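Local coordinates for protein nucleoside hydrolase, putative (PDB 3FZ0) that belongs to the nucleoside hydrolase family, built on a mixed beta sheet flanked by helices, and holds a calcium ion, at residues His6-Ile10 / Ala290-Glu294; Ile164-Thr168 / Glu180-His184; Pro202-Asn207 / Arg335-Ile340; Phe300-Thr305 / Thr317-Trp321. The protein carries 2 engineered substitutions. The contacts are given in a common frame with arbitrary orientation. Where two conformers were deposited one is given. Residue numbers count along the deposited sequence, not the author numbering.

Contact 1: residues His6-Ile10 / Ala290-Glu294; sequences HRKLI and AIRPE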
# COMPACT_ATOMS: atom_id res chain seq x y z
N HIS B 6 8.96 0.86 -44.40
CA HIS B 6 9.14 2.21 -43.90
C HIS B 6 8.52 2.31 -42.52
O HIS B 6 7.40 1.90 -42.34
CB HIS B 6 8.41 3.20 -44.81
CG HIS B 6 9.04 3.38 -46.15
ND1 HIS B 6 10.03 2.56 -46.63
CD2 HIS B 6 8.78 4.27 -47.14
CE1 HIS B 6 10.38 2.95 -47.84
NE2 HIS B 6 9.64 3.99 -48.17
N ARG B 7 9.21 2.88 -41.57
CA ARG B 7 8.66 3.08 -40.25
C ARG B 7 8.24 4.55 -40.08
O ARG B 7 8.96 5.46 -40.47
CB ARG B 7 9.70 2.69 -39.18
CG ARG B 7 9.86 1.19 -38.99
CD ARG B 7 11.14 0.82 -38.27
NE ARG B 7 11.57 -0.54 -38.60
CZ ARG B 7 11.27 -1.60 -37.87
NH1 ARG B 7 10.55 -1.46 -36.77
NH2 ARG B 7 11.70 -2.80 -38.22
N LYS B 8 7.08 4.76 -39.50
CA LYS B 8 6.64 6.10 -39.12
C LYS B 8 6.57 6.10 -37.61
O LYS B 8 5.83 5.32 -37.04
CB LYS B 8 5.25 6.42 -39.70
CG LYS B 8 5.09 6.18 -41.19
CD LYS B 8 6.08 7.02 -41.97
CE LYS B 8 5.81 6.99 -43.48
NZ LYS B 8 7.05 7.44 -44.21
N LEU B 9 7.35 6.95 -36.96
CA LEU B 9 7.37 6.96 -35.49
C LEU B 9 6.73 8.17 -34.85
O LEU B 9 6.85 9.28 -35.33
CB LEU B 9 8.78 6.86 -34.94
CG LEU B 9 9.79 5.84 -35.43
CD1 LEU B 9 10.89 5.78 -34.34
CD2 LEU B 9 9.16 4.47 -35.66
N ILE B 10 6.04 7.93 -33.76
CA ILE B 10 5.64 8.95 -32.80
C ILE B 10 6.65 8.80 -31.68
O ILE B 10 6.90 7.69 -31.20
CB ILE B 10 4.22 8.68 -32.27
CG1 ILE B 10 3.23 8.52 -33.43
CG2 ILE B 10 3.79 9.76 -31.28
CD1 ILE B 10 1.92 7.87 -33.01
N ALA B 290 13.48 -0.26 -31.29
CA ALA B 290 12.28 -0.04 -32.10
C ALA B 290 12.55 -0.19 -33.57
O ALA B 290 11.75 -0.75 -34.29
CB ALA B 290 11.71 1.33 -31.85
N ILE B 291 13.65 0.36 -34.03
CA ILE B 291 13.86 0.40 -35.47
C ILE B 291 14.78 -0.69 -36.02
O ILE B 291 14.69 -1.01 -37.20
CB ILE B 291 14.17 1.82 -35.99
CG1 ILE B 291 15.46 2.37 -35.42
CG2 ILE B 291 13.07 2.76 -35.55
CD1 ILE B 291 15.51 3.94 -35.48
N ARG B 292 15.64 -1.26 -35.17
CA ARG B 292 16.47 -2.38 -35.57
C ARG B 292 16.25 -3.54 -34.64
O ARG B 292 17.05 -3.76 -33.74
CB ARG B 292 17.95 -2.00 -35.61
CG ARG B 292 18.28 -0.77 -36.45
CD ARG B 292 19.70 -0.81 -36.93
NE ARG B 292 19.81 -1.50 -38.20
CZ ARG B 292 20.85 -2.23 -38.59
NH1 ARG B 292 21.91 -2.38 -37.80
NH2 ARG B 292 20.85 -2.82 -39.79
N PRO B 293 15.15 -4.30 -34.85
CA PRO B 293 14.77 -5.38 -33.92
C PRO B 293 15.85 -6.46 -33.78
O PRO B 293 15.86 -7.18 -32.79
CB PRO B 293 13.50 -5.97 -34.56
CG PRO B 293 13.64 -5.62 -36.05
CD PRO B 293 14.24 -4.23 -36.01
N GLU B 294 16.74 -6.55 -34.76
CA GLU B 294 17.83 -7.51 -34.77
C GLU B 294 18.91 -7.15 -33.75
O GLU B 294 19.78 -7.96 -33.45
CB GLU B 294 18.43 -7.67 -36.19
CG GLU B 294 19.12 -6.38 -36.76
CD GLU B 294 18.17 -5.42 -37.55
OE1 GLU B 294 16.94 -5.39 -37.29
OE2 GLU B 294 18.67 -4.67 -38.43

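Contact 2: residues Ile164-Thr168 / Glu180-His184; sequences IMNGT and EFNSH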
# COMPACT_ATOMS: atom_id res chain seq x y z
N ILE B 164 9.11 1.09 -25.06
CA ILE B 164 9.20 2.07 -23.97
C ILE B 164 10.54 2.04 -23.23
O ILE B 164 11.09 0.96 -22.93
CB ILE B 164 8.01 1.92 -22.97
CG1 ILE B 164 8.05 0.56 -22.23
CG2 ILE B 164 6.68 2.12 -23.70
CD1 ILE B 164 7.01 0.41 -21.13
N MET B 165 11.11 3.21 -22.96
CA MET B 165 12.27 3.22 -22.05
C MET B 165 11.72 3.41 -20.65
O MET B 165 11.29 4.49 -20.28
CB MET B 165 13.33 4.29 -22.41
CG MET B 165 14.64 4.04 -21.71
SD MET B 165 14.54 4.41 -19.95
CE MET B 165 15.40 3.02 -19.22
N ASN B 166 11.76 2.34 -19.87
CA ASN B 166 10.93 2.19 -18.66
C ASN B 166 11.33 1.00 -17.78
O ASN B 166 11.66 -0.09 -18.29
CB ASN B 166 9.45 2.10 -19.07
CG ASN B 166 8.48 2.20 -17.87
OD1 ASN B 166 8.25 1.21 -17.15
ND2 ASN B 166 7.90 3.37 -17.67
N GLY B 167 11.31 1.20 -16.47
CA GLY B 167 11.46 0.11 -15.53
C GLY B 167 12.81 -0.54 -15.39
O GLY B 167 13.84 -0.03 -15.88
N THR B 168 12.83 -1.65 -14.67
CA THR B 168 14.05 -2.41 -14.42
C THR B 168 13.80 -3.89 -14.76
O THR B 168 12.63 -4.32 -14.91
CB THR B 168 14.45 -2.32 -12.94
OG1 THR B 168 13.58 -3.17 -12.18
CG2 THR B 168 14.35 -0.88 -12.43
N GLU B 180 12.91 2.55 -11.52
CA GLU B 180 13.54 3.42 -12.50
C GLU B 180 12.74 4.75 -12.61
O GLU B 180 11.50 4.77 -12.49
CB GLU B 180 13.61 2.65 -13.84
CG GLU B 180 14.19 3.38 -15.07
CD GLU B 180 13.21 4.35 -15.68
OE1 GLU B 180 12.01 4.04 -15.73
OE2 GLU B 180 13.63 5.44 -16.08
N PHE B 181 13.44 5.85 -12.87
CA PHE B 181 12.82 7.19 -13.03
C PHE B 181 11.46 7.29 -13.75
O PHE B 181 10.49 7.79 -13.18
CB PHE B 181 13.82 8.19 -13.64
CG PHE B 181 13.30 9.60 -13.72
CD1 PHE B 181 13.25 10.40 -12.57
CD2 PHE B 181 12.85 10.14 -14.93
CE1 PHE B 181 12.75 11.71 -12.63
CE2 PHE B 181 12.35 11.46 -15.00
CZ PHE B 181 12.31 12.25 -13.85
N ASN B 182 11.39 6.88 -15.02
CA ASN B 182 10.17 7.09 -15.82
C ASN B 182 9.00 6.32 -15.20
O ASN B 182 7.88 6.83 -15.10
CB ASN B 182 10.36 6.64 -17.28
CG ASN B 182 11.32 7.52 -18.08
OD1 ASN B 182 11.48 8.69 -17.78
ND2 ASN B 182 11.92 6.95 -19.14
N SER B 183 9.27 5.08 -14.80
CA SER B 183 8.29 4.25 -14.13
C SER B 183 7.82 4.92 -12.84
O SER B 183 6.61 5.10 -12.63
CB SER B 183 8.87 2.86 -13.83
OG SER B 183 7.86 1.93 -13.44
N HIS B 184 8.78 5.29 -11.98
CA HIS B 184 8.48 5.95 -10.71
C HIS B 184 7.71 7.26 -10.93
O HIS B 184 6.85 7.59 -10.15
CB HIS B 184 9.77 6.20 -9.92
CG HIS B 184 9.55 6.62 -8.50
ND1 HIS B 184 10.51 7.25 -7.75
CD2 HIS B 184 8.46 6.50 -7.69
CE1 HIS B 184 10.04 7.50 -6.54
NE2 HIS B 184 8.80 7.04 -6.48
O HOH W 1 8.19 -0.51 -14.94

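Contact 3: residues Pro202-Asn207 / Arg335-Ile340; sequences PVQLVN and RNCNVI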
# COMPACT_ATOMS: atom_id res chain seq x y z
N PRO B 202 3.39 -7.73 -27.88
CA PRO B 202 3.68 -7.32 -26.50
C PRO B 202 4.52 -6.05 -26.47
O PRO B 202 5.37 -5.85 -27.34
CB PRO B 202 4.54 -8.48 -25.96
CG PRO B 202 4.13 -9.65 -26.82
CD PRO B 202 3.78 -9.13 -28.16
N VAL B 203 4.26 -5.21 -25.46
CA VAL B 203 5.08 -4.03 -25.15
C VAL B 203 6.54 -4.49 -25.03
O VAL B 203 6.80 -5.50 -24.37
CB VAL B 203 4.63 -3.41 -23.80
CG1 VAL B 203 5.50 -2.19 -23.41
CG2 VAL B 203 3.13 -3.07 -23.79
N GLN B 204 7.47 -3.79 -25.67
CA GLN B 204 8.91 -4.04 -25.48
C GLN B 204 9.46 -3.14 -24.38
O GLN B 204 9.42 -1.90 -24.49
CB GLN B 204 9.69 -3.79 -26.77
CG GLN B 204 9.09 -4.49 -28.00
CD GLN B 204 9.18 -5.99 -27.91
OE1 GLN B 204 10.27 -6.54 -27.85
NE2 GLN B 204 8.02 -6.67 -27.90
N LEU B 205 9.95 -3.76 -23.31
CA LEU B 205 10.41 -3.01 -22.15
C LEU B 205 11.91 -2.79 -22.21
O LEU B 205 12.70 -3.68 -21.84
CB LEU B 205 9.99 -3.70 -20.84
CG LEU B 205 10.23 -2.97 -19.51
CD1 LEU B 205 9.17 -1.91 -19.10
CD2 LEU B 205 10.43 -4.02 -18.37
N VAL B 206 12.33 -1.62 -22.67
CA VAL B 206 13.75 -1.30 -22.66
C VAL B 206 14.08 -0.69 -21.28
O VAL B 206 13.89 0.52 -21.02
CB VAL B 206 14.12 -0.44 -23.85
CG1 VAL B 206 15.65 -0.17 -23.90
CG2 VAL B 206 13.60 -1.12 -25.16
N ASN B 207 14.56 -1.57 -20.40
CA ASN B 207 14.73 -1.25 -18.99
C ASN B 207 16.11 -0.72 -18.72
O ASN B 207 17.02 -0.82 -19.56
CB ASN B 207 14.47 -2.49 -18.13
CG ASN B 207 15.22 -3.70 -18.63
OD1 ASN B 207 16.39 -3.91 -18.31
ND2 ASN B 207 14.57 -4.49 -19.47
N ARG B 335 1.08 -13.24 -21.29
CA ARG B 335 2.41 -12.73 -21.64
C ARG B 335 2.30 -11.40 -22.39
O ARG B 335 2.24 -11.36 -23.63
CB ARG B 335 3.19 -13.76 -22.46
CG ARG B 335 3.66 -14.89 -21.65
CD ARG B 335 4.46 -15.92 -22.41
NE ARG B 335 4.41 -17.18 -21.65
CZ ARG B 335 5.17 -17.47 -20.60
NH1 ARG B 335 6.10 -16.60 -20.17
NH2 ARG B 335 5.03 -18.65 -19.97
N ASN B 336 2.28 -10.32 -21.62
CA ASN B 336 2.01 -8.99 -22.15
C ASN B 336 3.22 -8.14 -22.41
O ASN B 336 3.07 -7.05 -22.95
CB ASN B 336 1.09 -8.22 -21.20
CG ASN B 336 1.76 -7.90 -19.86
OD1 ASN B 336 2.71 -8.56 -19.45
ND2 ASN B 336 1.23 -6.92 -19.15
N CYS B 337 4.40 -8.62 -22.04
CA CYS B 337 5.59 -7.78 -22.09
C CYS B 337 6.87 -8.55 -22.43
O CYS B 337 7.14 -9.59 -21.85
CB CYS B 337 5.73 -7.04 -20.78
SG CYS B 337 7.22 -6.04 -20.61
N ASN B 338 7.64 -8.03 -23.38
CA ASN B 338 8.94 -8.59 -23.73
C ASN B 338 10.03 -7.80 -23.03
O ASN B 338 10.28 -6.65 -23.34
CB ASN B 338 9.14 -8.59 -25.24
CG ASN B 338 10.30 -9.49 -25.70
OD1 ASN B 338 10.59 -10.53 -25.10
ND2 ASN B 338 10.97 -9.08 -26.78
N VAL B 339 10.64 -8.42 -22.03
CA VAL B 339 11.67 -7.78 -21.21
C VAL B 339 12.98 -7.96 -21.96
O VAL B 339 13.44 -9.10 -22.10
CB VAL B 339 11.75 -8.43 -19.79
CG1 VAL B 339 12.84 -7.80 -18.96
CG2 VAL B 339 10.38 -8.30 -19.09
N ILE B 340 13.53 -6.86 -22.48
CA ILE B 340 14.78 -6.90 -23.25
C ILE B 340 15.96 -7.05 -22.26
O ILE B 340 16.11 -6.22 -21.36
CB ILE B 340 14.97 -5.61 -24.08
CG1 ILE B 340 13.68 -5.20 -24.84
CG2 ILE B 340 16.18 -5.73 -24.98
CD1 ILE B 340 13.15 -6.21 -25.86

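Contact 4: residues Phe300-Thr305 / Thr317-Trp321; sequences FLTYVT and TCIDW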
# COMPACT_ATOMS: atom_id res chain seq x y z
N PHE B 300 13.02 -11.84 -22.67
CA PHE B 300 12.17 -12.76 -21.95
C PHE B 300 10.72 -12.29 -21.97
O PHE B 300 10.36 -11.27 -21.36
CB PHE B 300 12.68 -12.99 -20.52
CG PHE B 300 11.90 -14.03 -19.76
CD1 PHE B 300 11.88 -15.36 -20.20
CD2 PHE B 300 11.15 -13.69 -18.64
CE1 PHE B 300 11.11 -16.36 -19.52
CE2 PHE B 300 10.39 -14.67 -17.95
CZ PHE B 300 10.37 -16.00 -18.39
N LEU B 301 9.89 -13.02 -22.71
CA LEU B 301 8.48 -12.69 -22.84
C LEU B 301 7.69 -13.29 -21.67
O LEU B 301 7.66 -14.51 -21.49
CB LEU B 301 7.95 -13.18 -24.20
CG LEU B 301 6.44 -13.07 -24.52
CD1 LEU B 301 5.91 -11.63 -24.37
CD2 LEU B 301 6.08 -13.63 -25.91
N THR B 302 7.05 -12.43 -20.88
CA THR B 302 6.27 -12.91 -19.73
C THR B 302 5.25 -11.86 -19.32
O THR B 302 5.05 -10.90 -20.06
CB THR B 302 7.18 -13.27 -18.55
OG1 THR B 302 6.39 -13.80 -17.48
CG2 THR B 302 7.96 -12.04 -18.07
N TYR B 303 4.64 -12.03 -18.14
CA TYR B 303 3.75 -11.02 -17.55
C TYR B 303 4.52 -10.02 -16.69
O TYR B 303 5.28 -10.41 -15.79
CB TYR B 303 2.67 -11.67 -16.70
CG TYR B 303 1.75 -10.66 -16.04
CD1 TYR B 303 0.74 -10.01 -16.78
CD2 TYR B 303 1.89 -10.36 -14.67
CE1 TYR B 303 -0.11 -9.08 -16.18
CE2 TYR B 303 1.05 -9.43 -14.06
CZ TYR B 303 0.06 -8.79 -14.82
OH TYR B 303 -0.77 -7.88 -14.23
N VAL B 304 4.31 -8.74 -16.98
CA VAL B 304 4.91 -7.64 -16.27
C VAL B 304 3.84 -6.63 -15.88
O VAL B 304 2.87 -6.39 -16.63
CB VAL B 304 5.99 -6.98 -17.17
CG1 VAL B 304 6.57 -5.72 -16.55
CG2 VAL B 304 7.09 -7.98 -17.45
N THR B 305 3.99 -6.06 -14.68
CA THR B 305 3.18 -4.92 -14.26
C THR B 305 3.98 -3.94 -13.42
O THR B 305 5.13 -4.19 -13.12
CB THR B 305 1.86 -5.37 -13.58
OG1 THR B 305 0.95 -4.27 -13.59
CG2 THR B 305 2.07 -5.83 -12.16
N THR B 317 9.05 -2.40 -11.17
CA THR B 317 8.70 -3.32 -12.21
C THR B 317 8.59 -4.73 -11.61
O THR B 317 9.57 -5.27 -11.10
CB THR B 317 9.78 -3.28 -13.27
OG1 THR B 317 9.97 -1.91 -13.62
CG2 THR B 317 9.39 -4.07 -14.51
N CYS B 318 7.39 -5.30 -11.68
CA CYS B 318 7.13 -6.67 -11.29
C CYS B 318 7.06 -7.61 -12.48
O CYS B 318 6.27 -7.41 -13.39
CB CYS B 318 5.80 -6.72 -10.53
SG CYS B 318 5.78 -5.45 -9.28
N ILE B 319 7.88 -8.66 -12.45
CA ILE B 319 8.06 -9.57 -13.56
C ILE B 319 7.80 -11.02 -13.11
O ILE B 319 8.34 -11.46 -12.10
CB ILE B 319 9.50 -9.44 -14.09
CG1 ILE B 319 9.88 -7.96 -14.28
CG2 ILE B 319 9.71 -10.28 -15.37
CD1 ILE B 319 11.12 -7.77 -15.14
N ASP B 320 6.96 -11.75 -13.84
CA ASP B 320 6.62 -13.14 -13.52
C ASP B 320 7.71 -14.04 -14.11
O ASP B 320 7.56 -14.55 -15.21
CB ASP B 320 5.25 -13.45 -14.14
CG ASP B 320 4.55 -14.66 -13.53
OD1 ASP B 320 5.19 -15.44 -12.79
OD2 ASP B 320 3.34 -14.84 -13.78
N TRP B 321 8.81 -14.20 -13.41
CA TRP B 321 9.94 -14.98 -13.92
C TRP B 321 9.69 -16.51 -14.10
O TRP B 321 10.34 -17.13 -14.96
CB TRP B 321 11.19 -14.73 -13.04
CG TRP B 321 11.76 -13.33 -13.17
CD1 TRP B 321 11.53 -12.26 -12.34
CD2 TRP B 321 12.62 -12.86 -14.21
NE1 TRP B 321 12.22 -11.16 -12.79
CE2 TRP B 321 12.89 -11.49 -13.94
CE3 TRP B 321 13.20 -13.46 -15.35
CZ2 TRP B 321 13.70 -10.70 -14.78
CZ3 TRP B 321 14.05 -12.66 -16.19
CH2 TRP B 321 14.28 -11.30 -15.89

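Contact 1: residues His6-Ile10 / Ala290-Glu294
R7 has the largest share of this contact: its side chain runs in extended form from strand 6-13 to the C-terminal end of helix 282-291. There the last turn exposes carbonyl oxygens, and a positive charge is electrostatically at home beside them. R7 NH1 lies 2.8 Å from the O of A290, but the angle is too poor for a hydrogen bond. The polar link is made instead through Q130, whose amide oxygen accepts from R7 NH1 and whose amide nitrogen donates to A290 O. The O of I291 sits over one face of the guanidinium, and P293 CD comes to 3.7 Å from R7 NH2. The helix gives way at R292, the first residue to leave helical angles. The arrangement is that of an alpha/beta fold, with the helix end packed against parallel strands of the central sheet, where strand 6-13 runs between 32-39 and 127-133. I291, the second largest contributor, suits this place because its branched side chain fills the gap between helix and sheet: its CG2 touches the aliphatic R7 CD at 3.9 Å, and also meets L9 CD1 at 3.9 Å. L9, wholly apolar, points toward the helix and also packs on V32.

Contact 2: residues Ile164-Thr168 / Glu180-His184
The amide of N182 donates from ND2 to the O of M165 (2.8 Å, 160°), and the backbone N of G167 donates to E180 OE1 at 3.0 Å. E180 is also the N-cap of helix 181-185: OE1 takes the N of S183 (3.1 Å) and OE2 the N of N182 (2.9 Å). A carboxylate fits here because its two oxygens can gather several N-H groups and its charge favours the positive end of the helix. OE2 in addition hydrogen-bonds to a bound BTB molecule, probably from the crystallisation liquor. Segment 164-168 is the C-terminal end of strand 162-165 and the loop after it, at the end of the parallel strands where alpha/beta proteins commonly place their pockets; accordingly, the N182 side chain lies about 5 Å from the calcium ion. At G167 the chain adopts a positive phi of 72°, which glycine tolerates easily. A water donates to N166 OD1 (2.8 Å) and to S183 OG (2.9 Å), while S183 OG is itself bonded to the carbonyl of G315. Further out, the M165 sulphur, SD, rests 3.7 Å from N182 ND2, and N166 OD1 approaches S183 CB at 3.8 Å. The methyl CG2 of T168 packs on E180 CB at 3.9 Å.

Contact 3: residues Pro202-Asn207 / Arg335-Ile340
Two neighbouring parallel strands, 203-206 and 337-343, meet in the central sheet of the alpha/beta fold; the axes of the segments 203-206 and 337-340 approach to 4.8 Å at 25°. V203 pairs with C337, Q204 with N338 and L205 with V339. The peptide groups of N338 are both used: its N donates to V203 O (2.8 Å) and its O accepts from L205 N (2.9 Å). Weaker bonds extend the ladder, V203 N to N336 O and I340 N to L205 O, each 3.3 Å. The backbone of Q204 and V206 turns the other way, to strand 162-165. Side-chain amides suit the face carrying Q204 and N338 because each can give and accept: Q204 OE1 takes N338 ND2 at 2.8 Å, and Q204 NE2 donates to P202 O at 2.8 Å. P202 has no N-H of its own to satisfy. N336 and C337 together face T302 in a classic beta bulge, where the N336 amide bonds to V304 N and L194 O, while the neighbouring R335 charge is met by E325. On the opposite face, L205 CB packs on C337 SG at 3.6 Å. N207, the N-cap of helix 208-212, turns OD1 to V210 N and S169, while its ND2 donates to I340 O at 3.0 Å and, weakly, to L205 O at 3.1 Å.

Contact 4: residues Phe300-Thr305 / Thr317-Trp321
An antiparallel beta hairpin joins these segments at the end of the sheet, strand 317-319 being its outermost strand within this chain. T305 and C318 form a hydrogen-bonded pair, with N-to-O distances of 2.9 Å both from T305 N to C318 O and from C318 N to T305 O. V304 and I319 are the adjoining non-hydrogen-bonded pair, where V304 CA approaches C318 O at 3.2 Å. The next backbone bond runs from D320 N to Y303 O (2.9 Å). Then D320 bends the chain as the centre of an inverse gamma turn, closed by a weak bond from W321 N to I319 O (3.1 Å). At the turn itself a side chain takes over from the backbone: T302 OG1 donates to D320 O at 2.7 Å, a job for a short hydroxyl. Branched residues build the face carrying V304 and I319; I319 CG2 lies 3.7 Å from T302 CG2 and 4.1 Å from V304 CG2. D320 pairs its charge with R333, and the Y303 hydroxyl bonds to Q195. A neighbouring subunit packs M177 on Y303 and D320, and its K172 makes a cation-pi contact with W321. The F300 ring and the six-membered ring of W321 are parallel to within 4° but slid apart, centroids 5.5 Å from each other, with F300 CD2 3.9 Å from W321 CE3.

All four contacts serve one central sheet and are mostly buried. Contacts 3 and 4 are next-door neighbours in it, since strand 337-343 lies beside 296-306, while contact 2 reaches contact 3 through the pairing of strands 162-165 and 203-206. Contact 1 touches none of the others and fastens a helix end to the sheet, with no direct hydrogen bond between its segments and an exposed rim at P293. Contact 2, nearest the chain's centre and entirely buried, is joined by side-chain-to-backbone hydrogen bonds, one to the capping carboxylate. Contact 3 is mostly a backbone ladder. Contact 4, furthest out at about 20 Å between centres, combines hairpin bonds with aromatic residues and is covered partly by another subunit.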